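Local coordinates for STING-associated CdnE c-di-GMP synthase (Flavobacteriaceae, PDB 6WT8), which probably makes cyclic di-GMP from GTP as the nucleotidyltransferase of a bacterial CBASS antiphage system that signals through STING, at residues D104-D118 and R193-V206. Residues are numbered along the deposited sequence; the frame is centred on the assembly and turned at random.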
loop_
_atom_site.group_PDB
_atom_site.type_symbol
_atom_site.label_atom_id
_atom_site.label_comp_id
_atom_site.label_asym_id
_atom_site.label_seq_id
_atom_site.Cartn_x
_atom_site.Cartn_y
_atom_site.Cartn_z
ATOM N N ASP A 104 5.317 8.802 -4.743
ATOM C CA ASP A 104 4.198 9.706 -4.799
ATOM C C ASP A 104 2.877 8.966 -4.744
ATOM O O ASP A 104 2.780 7.800 -5.161
ATOM C CB ASP A 104 4.249 10.487 -6.112
ATOM C CG ASP A 104 5.279 11.547 -6.083
ATOM O OD1 ASP A 104 5.040 12.595 -5.448
ATOM O OD2 ASP A 104 6.345 11.340 -6.702
ATOM N N VAL A 105 1.865 9.657 -4.203
ATOM C CA VAL A 105 0.473 9.201 -4.407
ATOM C C VAL A 105 0.184 9.193 -5.905
ATOM O O VAL A 105 0.667 10.056 -6.657
ATOM C CB VAL A 105 -0.595 10.046 -3.682
ATOM C CG1 VAL A 105 -0.415 10.029 -2.142
ATOM C CG2 VAL A 105 -0.598 11.515 -4.159
ATOM N N ASP A 106 -0.636 8.233 -6.350
ATOM C CA ASP A 106 -1.219 8.342 -7.694
ATOM C C ASP A 106 -2.596 8.987 -7.585
ATOM O O ASP A 106 -3.363 8.704 -6.639
ATOM C CB ASP A 106 -1.491 6.970 -8.343
ATOM C CG ASP A 106 -0.291 6.142 -8.617
ATOM O OD1 ASP A 106 0.812 6.657 -8.785
ATOM O OD2 ASP A 106 -0.476 4.898 -8.729
ATOM N N LEU A 107 -2.937 9.823 -8.568
ATOM C CA LEU A 107 -4.300 10.331 -8.657
ATOM C C LEU A 107 -5.138 9.369 -9.501
ATOM O O LEU A 107 -4.712 8.959 -10.594
ATOM C CB LEU A 107 -4.281 11.720 -9.310
ATOM C CG LEU A 107 -5.680 12.380 -9.488
ATOM C CD1 LEU A 107 -5.508 13.875 -9.493
ATOM C CD2 LEU A 107 -6.336 11.955 -10.831
ATOM N N VAL A 108 -6.314 8.976 -8.996
ATOM C CA VAL A 108 -7.199 8.073 -9.724
ATOM C C VAL A 108 -8.457 8.841 -10.076
ATOM O O VAL A 108 -9.121 9.403 -9.184
ATOM C CB VAL A 108 -7.549 6.833 -8.876
ATOM C CG1 VAL A 108 -8.260 5.804 -9.761
ATOM C CG2 VAL A 108 -6.294 6.208 -8.342
ATOM N N GLN A 109 -8.838 8.849 -11.347
ATOM C CA GLN A 109 -10.120 9.420 -11.754
ATOM C C GLN A 109 -10.987 8.286 -12.279
ATOM O O GLN A 109 -10.522 7.457 -13.064
ATOM C CB GLN A 109 -9.945 10.551 -12.743
ATOM C CG GLN A 109 -9.322 10.132 -14.052
ATOM C CD GLN A 109 -9.106 11.331 -14.973
ATOM O OE1 GLN A 109 -9.639 12.441 -14.766
ATOM N NE2 GLN A 109 -8.329 11.094 -16.014
ATOM N N ILE A 110 -12.197 8.144 -11.735
ATOM C CA ILE A 110 -13.016 6.960 -11.929
ATOM C C ILE A 110 -14.329 7.418 -12.534
ATOM O O ILE A 110 -15.066 8.200 -11.911
ATOM C CB ILE A 110 -13.239 6.251 -10.570
ATOM C CG1 ILE A 110 -11.906 6.044 -9.836
ATOM C CG2 ILE A 110 -13.917 4.937 -10.846
ATOM C CD1 ILE A 110 -12.073 5.736 -8.305
ATOM N N THR A 111 -14.669 6.922 -13.727
ATOM C CA THR A 111 -15.953 7.298 -14.294
ATOM C C THR A 111 -17.083 6.863 -13.360
ATOM O O THR A 111 -17.002 5.806 -12.721
ATOM C CB THR A 111 -16.108 6.661 -15.666
ATOM O OG1 THR A 111 -15.899 5.233 -15.588
ATOM C CG2 THR A 111 -15.146 7.324 -16.626
ATOM N N ASN A 112 -18.093 7.733 -13.181
ATOM C CA ASN A 112 -19.040 7.501 -12.083
ATOM C C ASN A 112 -20.491 7.451 -12.562
ATOM O O ASN A 112 -21.392 7.506 -11.713
ATOM C CB ASN A 112 -18.873 8.568 -10.976
ATOM C CG ASN A 112 -19.179 9.985 -11.479
ATOM O OD1 ASN A 112 -19.706 10.169 -12.588
ATOM N ND2 ASN A 112 -18.853 10.985 -10.664
ATOM N N LYS A 113 -20.717 7.358 -13.863
ATOM C CA LYS A 113 -22.042 7.229 -14.485
ATOM C C LYS A 113 -22.522 5.800 -14.601
ATOM O O LYS A 113 -23.731 5.566 -14.767
ATOM C CB LYS A 113 -22.022 7.724 -15.918
ATOM C CG LYS A 113 -21.643 9.134 -16.106
ATOM C CD LYS A 113 -22.576 10.006 -15.352
ATOM C CE LYS A 113 -22.749 11.311 -16.093
ATOM N NZ LYS A 113 -23.004 12.367 -15.076
ATOM N N SER A 114 -21.581 4.872 -14.715
ATOM C CA SER A 114 -21.869 3.456 -14.849
ATOM C C SER A 114 -20.746 2.726 -14.151
ATOM O O SER A 114 -19.670 3.287 -13.923
ATOM C CB SER A 114 -21.959 3.021 -16.313
ATOM O OG SER A 114 -20.736 3.288 -16.970
ATOM N N SER A 115 -21.043 1.515 -13.716
ATOM C CA SER A 115 -20.074 0.729 -12.991
ATOM C C SER A 115 -20.128 -0.701 -13.504
ATOM O O SER A 115 -21.167 -1.183 -13.941
ATOM C CB SER A 115 -20.372 0.767 -11.498
ATOM O OG SER A 115 -19.433 0.007 -10.774
ATOM N N GLU A 116 -19.009 -1.377 -13.415
ATOM C CA GLU A 116 -19.001 -2.820 -13.550
ATOM C C GLU A 116 -19.447 -3.426 -12.219
ATOM O O GLU A 116 -19.312 -2.795 -11.166
ATOM C CB GLU A 116 -17.592 -3.281 -13.908
ATOM C CG GLU A 116 -17.051 -2.676 -15.245
ATOM C CD GLU A 116 -17.869 -3.122 -16.409
ATOM O OE1 GLU A 116 -18.094 -4.332 -16.526
ATOM O OE2 GLU A 116 -18.295 -2.257 -17.196
ATOM N N PHE A 117 -19.974 -4.648 -12.255
ATOM C CA PHE A 117 -20.354 -5.282 -10.981
ATOM C C PHE A 117 -20.480 -6.789 -11.173
ATOM O O PHE A 117 -20.587 -7.279 -12.300
ATOM C CB PHE A 117 -21.661 -4.698 -10.397
ATOM C CG PHE A 117 -22.898 -4.986 -11.208
ATOM C CD1 PHE A 117 -23.196 -4.242 -12.329
ATOM C CD2 PHE A 117 -23.786 -5.980 -10.807
ATOM C CE1 PHE A 117 -24.347 -4.494 -13.074
ATOM C CE2 PHE A 117 -24.951 -6.241 -11.530
ATOM C CZ PHE A 117 -25.232 -5.508 -12.673
ATOM N N ASP A 118 -20.473 -7.505 -10.048
ATOM C CA ASP A 118 -20.644 -8.962 -10.032
ATOM C C ASP A 118 -22.139 -9.313 -10.181
ATOM O O ASP A 118 -22.873 -9.437 -9.188
ATOM C CB ASP A 118 -20.051 -9.523 -8.743
ATOM C CG ASP A 118 -19.956 -11.028 -8.752
ATOM O OD1 ASP A 118 -20.455 -11.627 -9.725
ATOM O OD2 ASP A 118 -19.368 -11.587 -7.815
ATOM N N ARG A 193 6.808 17.784 -7.969
ATOM C CA ARG A 193 6.559 16.347 -7.801
ATOM C C ARG A 193 6.035 15.795 -9.105
ATOM O O ARG A 193 5.362 16.505 -9.845
ATOM C CB ARG A 193 5.519 16.012 -6.725
ATOM C CG ARG A 193 5.836 16.580 -5.306
ATOM C CD ARG A 193 7.054 15.949 -4.637
ATOM N NE ARG A 193 6.865 14.517 -4.340
ATOM C CZ ARG A 193 7.702 13.763 -3.635
ATOM N NH1 ARG A 193 8.740 14.285 -3.015
ATOM N NH2 ARG A 193 7.446 12.469 -3.558
ATOM N N ASP A 194 6.305 14.498 -9.367
ATOM C CA ASP A 194 5.789 13.842 -10.566
ATOM C C ASP A 194 4.624 12.948 -10.176
ATOM O O ASP A 194 4.770 12.042 -9.349
ATOM C CB ASP A 194 6.871 13.027 -11.265
ATOM C CG ASP A 194 8.097 13.863 -11.595
ATOM O OD1 ASP A 194 7.944 15.022 -12.007
ATOM O OD2 ASP A 194 9.217 13.364 -11.397
ATOM N N ILE A 195 3.450 13.206 -10.747
ATOM C CA ILE A 195 2.235 12.508 -10.354
ATOM C C ILE A 195 1.705 11.681 -11.520
ATOM O O ILE A 195 1.529 12.212 -12.621
ATOM C CB ILE A 195 1.162 13.508 -9.908
ATOM C CG1 ILE A 195 1.674 14.380 -8.743
ATOM C CG2 ILE A 195 -0.141 12.829 -9.551
ATOM C CD1 ILE A 195 2.065 13.606 -7.469
ATOM N N ASP A 196 1.421 10.400 -11.273
ATOM C CA ASP A 196 0.728 9.576 -12.263
ATOM C C ASP A 196 -0.778 9.728 -12.116
ATOM O O ASP A 196 -1.305 9.691 -11.010
ATOM C CB ASP A 196 1.081 8.094 -12.102
ATOM C CG ASP A 196 2.343 7.691 -12.831
ATOM O OD1 ASP A 196 2.414 7.772 -14.096
ATOM O OD2 ASP A 196 3.282 7.290 -12.113
ATOM N N VAL A 197 -1.468 9.889 -13.253
ATOM C CA VAL A 197 -2.920 10.035 -13.330
ATOM C C VAL A 197 -3.481 8.773 -13.963
ATOM O O VAL A 197 -3.177 8.480 -15.124
ATOM C CB VAL A 197 -3.287 11.279 -14.162
ATOM C CG1 VAL A 197 -4.752 11.345 -14.422
ATOM C CG2 VAL A 197 -2.797 12.557 -13.449
ATOM N N VAL A 198 -4.278 8.038 -13.194
ATOM C CA VAL A 198 -4.872 6.762 -13.589
ATOM C C VAL A 198 -6.340 7.009 -13.896
ATOM O O VAL A 198 -7.012 7.717 -13.144
ATOM C CB VAL A 198 -4.692 5.777 -12.419
ATOM C CG1 VAL A 198 -5.253 4.425 -12.737
ATOM C CG2 VAL A 198 -3.179 5.683 -12.112
ATOM N N THR A 199 -6.828 6.417 -14.995
ATOM C CA THR A 199 -8.222 6.512 -15.415
ATOM C C THR A 199 -8.835 5.121 -15.315
ATOM O O THR A 199 -8.266 4.158 -15.841
ATOM C CB THR A 199 -8.316 7.060 -16.827
ATOM O OG1 THR A 199 -7.598 8.306 -16.898
ATOM C CG2 THR A 199 -9.759 7.228 -17.298
ATOM N N ALA A 200 -9.980 5.027 -14.648
ATOM C CA ALA A 200 -10.566 3.735 -14.338
ATOM C C ALA A 200 -12.076 3.839 -14.276
ATOM O O ALA A 200 -12.647 4.930 -14.271
ATOM C CB ALA A 200 -10.037 3.257 -12.987
ATOM N N THR A 201 -12.735 2.687 -14.234
ATOM C CA THR A 201 -14.135 2.653 -13.833
ATOM C C THR A 201 -14.269 1.839 -12.547
ATOM O O THR A 201 -13.341 1.138 -12.140
ATOM C CB THR A 201 -14.978 2.067 -14.975
ATOM O OG1 THR A 201 -16.376 2.224 -14.665
ATOM C CG2 THR A 201 -14.668 0.598 -15.183
ATOM N N TYR A 202 -15.416 1.945 -11.884
ATOM C CA TYR A 202 -15.616 1.150 -10.669
ATOM C C TYR A 202 -15.995 -0.285 -10.988
ATOM O O TYR A 202 -16.613 -0.599 -12.000
ATOM C CB TYR A 202 -16.749 1.721 -9.809
ATOM C CG TYR A 202 -16.437 2.975 -9.084
ATOM C CD1 TYR A 202 -15.457 2.992 -8.124
ATOM C CD2 TYR A 202 -17.142 4.157 -9.397
ATOM C CE1 TYR A 202 -15.163 4.160 -7.389
ATOM C CE2 TYR A 202 -16.856 5.332 -8.701
ATOM C CZ TYR A 202 -15.885 5.322 -7.708
ATOM O OH TYR A 202 -15.566 6.470 -6.964
ATOM N N TYR A 203 -15.707 -1.145 -10.011
ATOM C CA TYR A 203 -16.235 -2.498 -9.980
ATOM C C TYR A 203 -16.835 -2.737 -8.610
ATOM O O TYR A 203 -16.143 -2.584 -7.581
ATOM C CB TYR A 203 -15.138 -3.526 -10.270
ATOM C CG TYR A 203 -15.648 -4.951 -10.196
ATOM C CD1 TYR A 203 -16.214 -5.537 -11.302
ATOM C CD2 TYR A 203 -15.543 -5.678 -9.018
ATOM C CE1 TYR A 203 -16.693 -6.854 -11.264
ATOM C CE2 TYR A 203 -16.036 -6.989 -8.945
ATOM C CZ TYR A 203 -16.584 -7.567 -10.082
ATOM O OH TYR A 203 -17.067 -8.878 -10.055
ATOM N N LYS A 204 -18.105 -3.131 -8.608
ATOM C CA LYS A 204 -18.832 -3.426 -7.359
ATOM C C LYS A 204 -18.848 -4.926 -7.085
ATOM O O LYS A 204 -19.517 -5.691 -7.799
ATOM C CB LYS A 204 -20.265 -2.887 -7.435
ATOM C CG LYS A 204 -20.310 -1.380 -7.559
ATOM C CD LYS A 204 -21.765 -0.846 -7.684
ATOM C CE LYS A 204 -21.693 0.637 -8.106
ATOM N NZ LYS A 204 -22.996 1.207 -8.612
ATOM N N SER A 205 -18.121 -5.325 -6.031
ATOM C CA SER A 205 -18.152 -6.722 -5.599
ATOM C C SER A 205 -19.391 -6.998 -4.754
ATOM O O SER A 205 -20.091 -6.092 -4.334
ATOM C CB SER A 205 -16.912 -7.041 -4.773
ATOM O OG SER A 205 -16.972 -6.294 -3.561
ATOM N N VAL A 206 -19.683 -8.277 -4.544
ATOM C CA VAL A 206 -20.745 -8.650 -3.614
ATOM C C VAL A 206 -20.474 -8.087 -2.222
ATOM O O VAL A 206 -21.398 -7.581 -1.563
ATOM C CB VAL A 206 -20.907 -10.175 -3.577
ATOM C CG1 VAL A 206 -21.949 -10.531 -2.494
ATOM C CG2 VAL A 206 -21.330 -10.679 -4.979
HETATM O O HOH W 1 7.971 13.344 -7.302
HETATM O O HOH W 2 2.063 9.032 -8.767
HETATM O O HOH W 3 2.670 5.080 -10.527
HETATM O O HOH W 4 -18.012 -10.225 -5.946
#
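D106 and D196 stand side by side on parallel strands 106-112 and 193-204 of the nucleotidyltransferase core sheet; with D104 they are probably the metal-binding acidic triad, as in related nucleotidyltransferases. D106 OD1 and D196 OD2 are 4.2 Å apart, their carboxylate planes nearly perpendicular. One water donates to D106 OD1 and V105 O and accepts from D196 N; Q90 also holds the D106 side chain, K180 and S183 that of D196. R193 turns NE and NH2, side-on, to D104 OD1 (2.9 and 3.1 Å); that oxygen lies in the guanidinium plane and also meets S66. A leucine in place of R193 would probably cost D104 OD1 two donors and its opposite charge, leaving the carboxylate freer to turn. Farther along, Q109 N meets V198 O almost straight (2.8 Å, 174°), while Q109 NE2 reaches T199 OG1 (3.0 Å), with OE1 held by H81. The anti placement of I110 CG2 sends it over the Y202 face, 3.4 Å above the ring centre, in a CH-pi contact. Past the corner at K113, strand 114-117 rejoins the same partner through E116 N to Y202 O and K204 N to E116 O. The L107 N to D196 O bond thus brings D106 alongside D196, water links the strands there, and K180 and R193 salt-bridge D196 and D104.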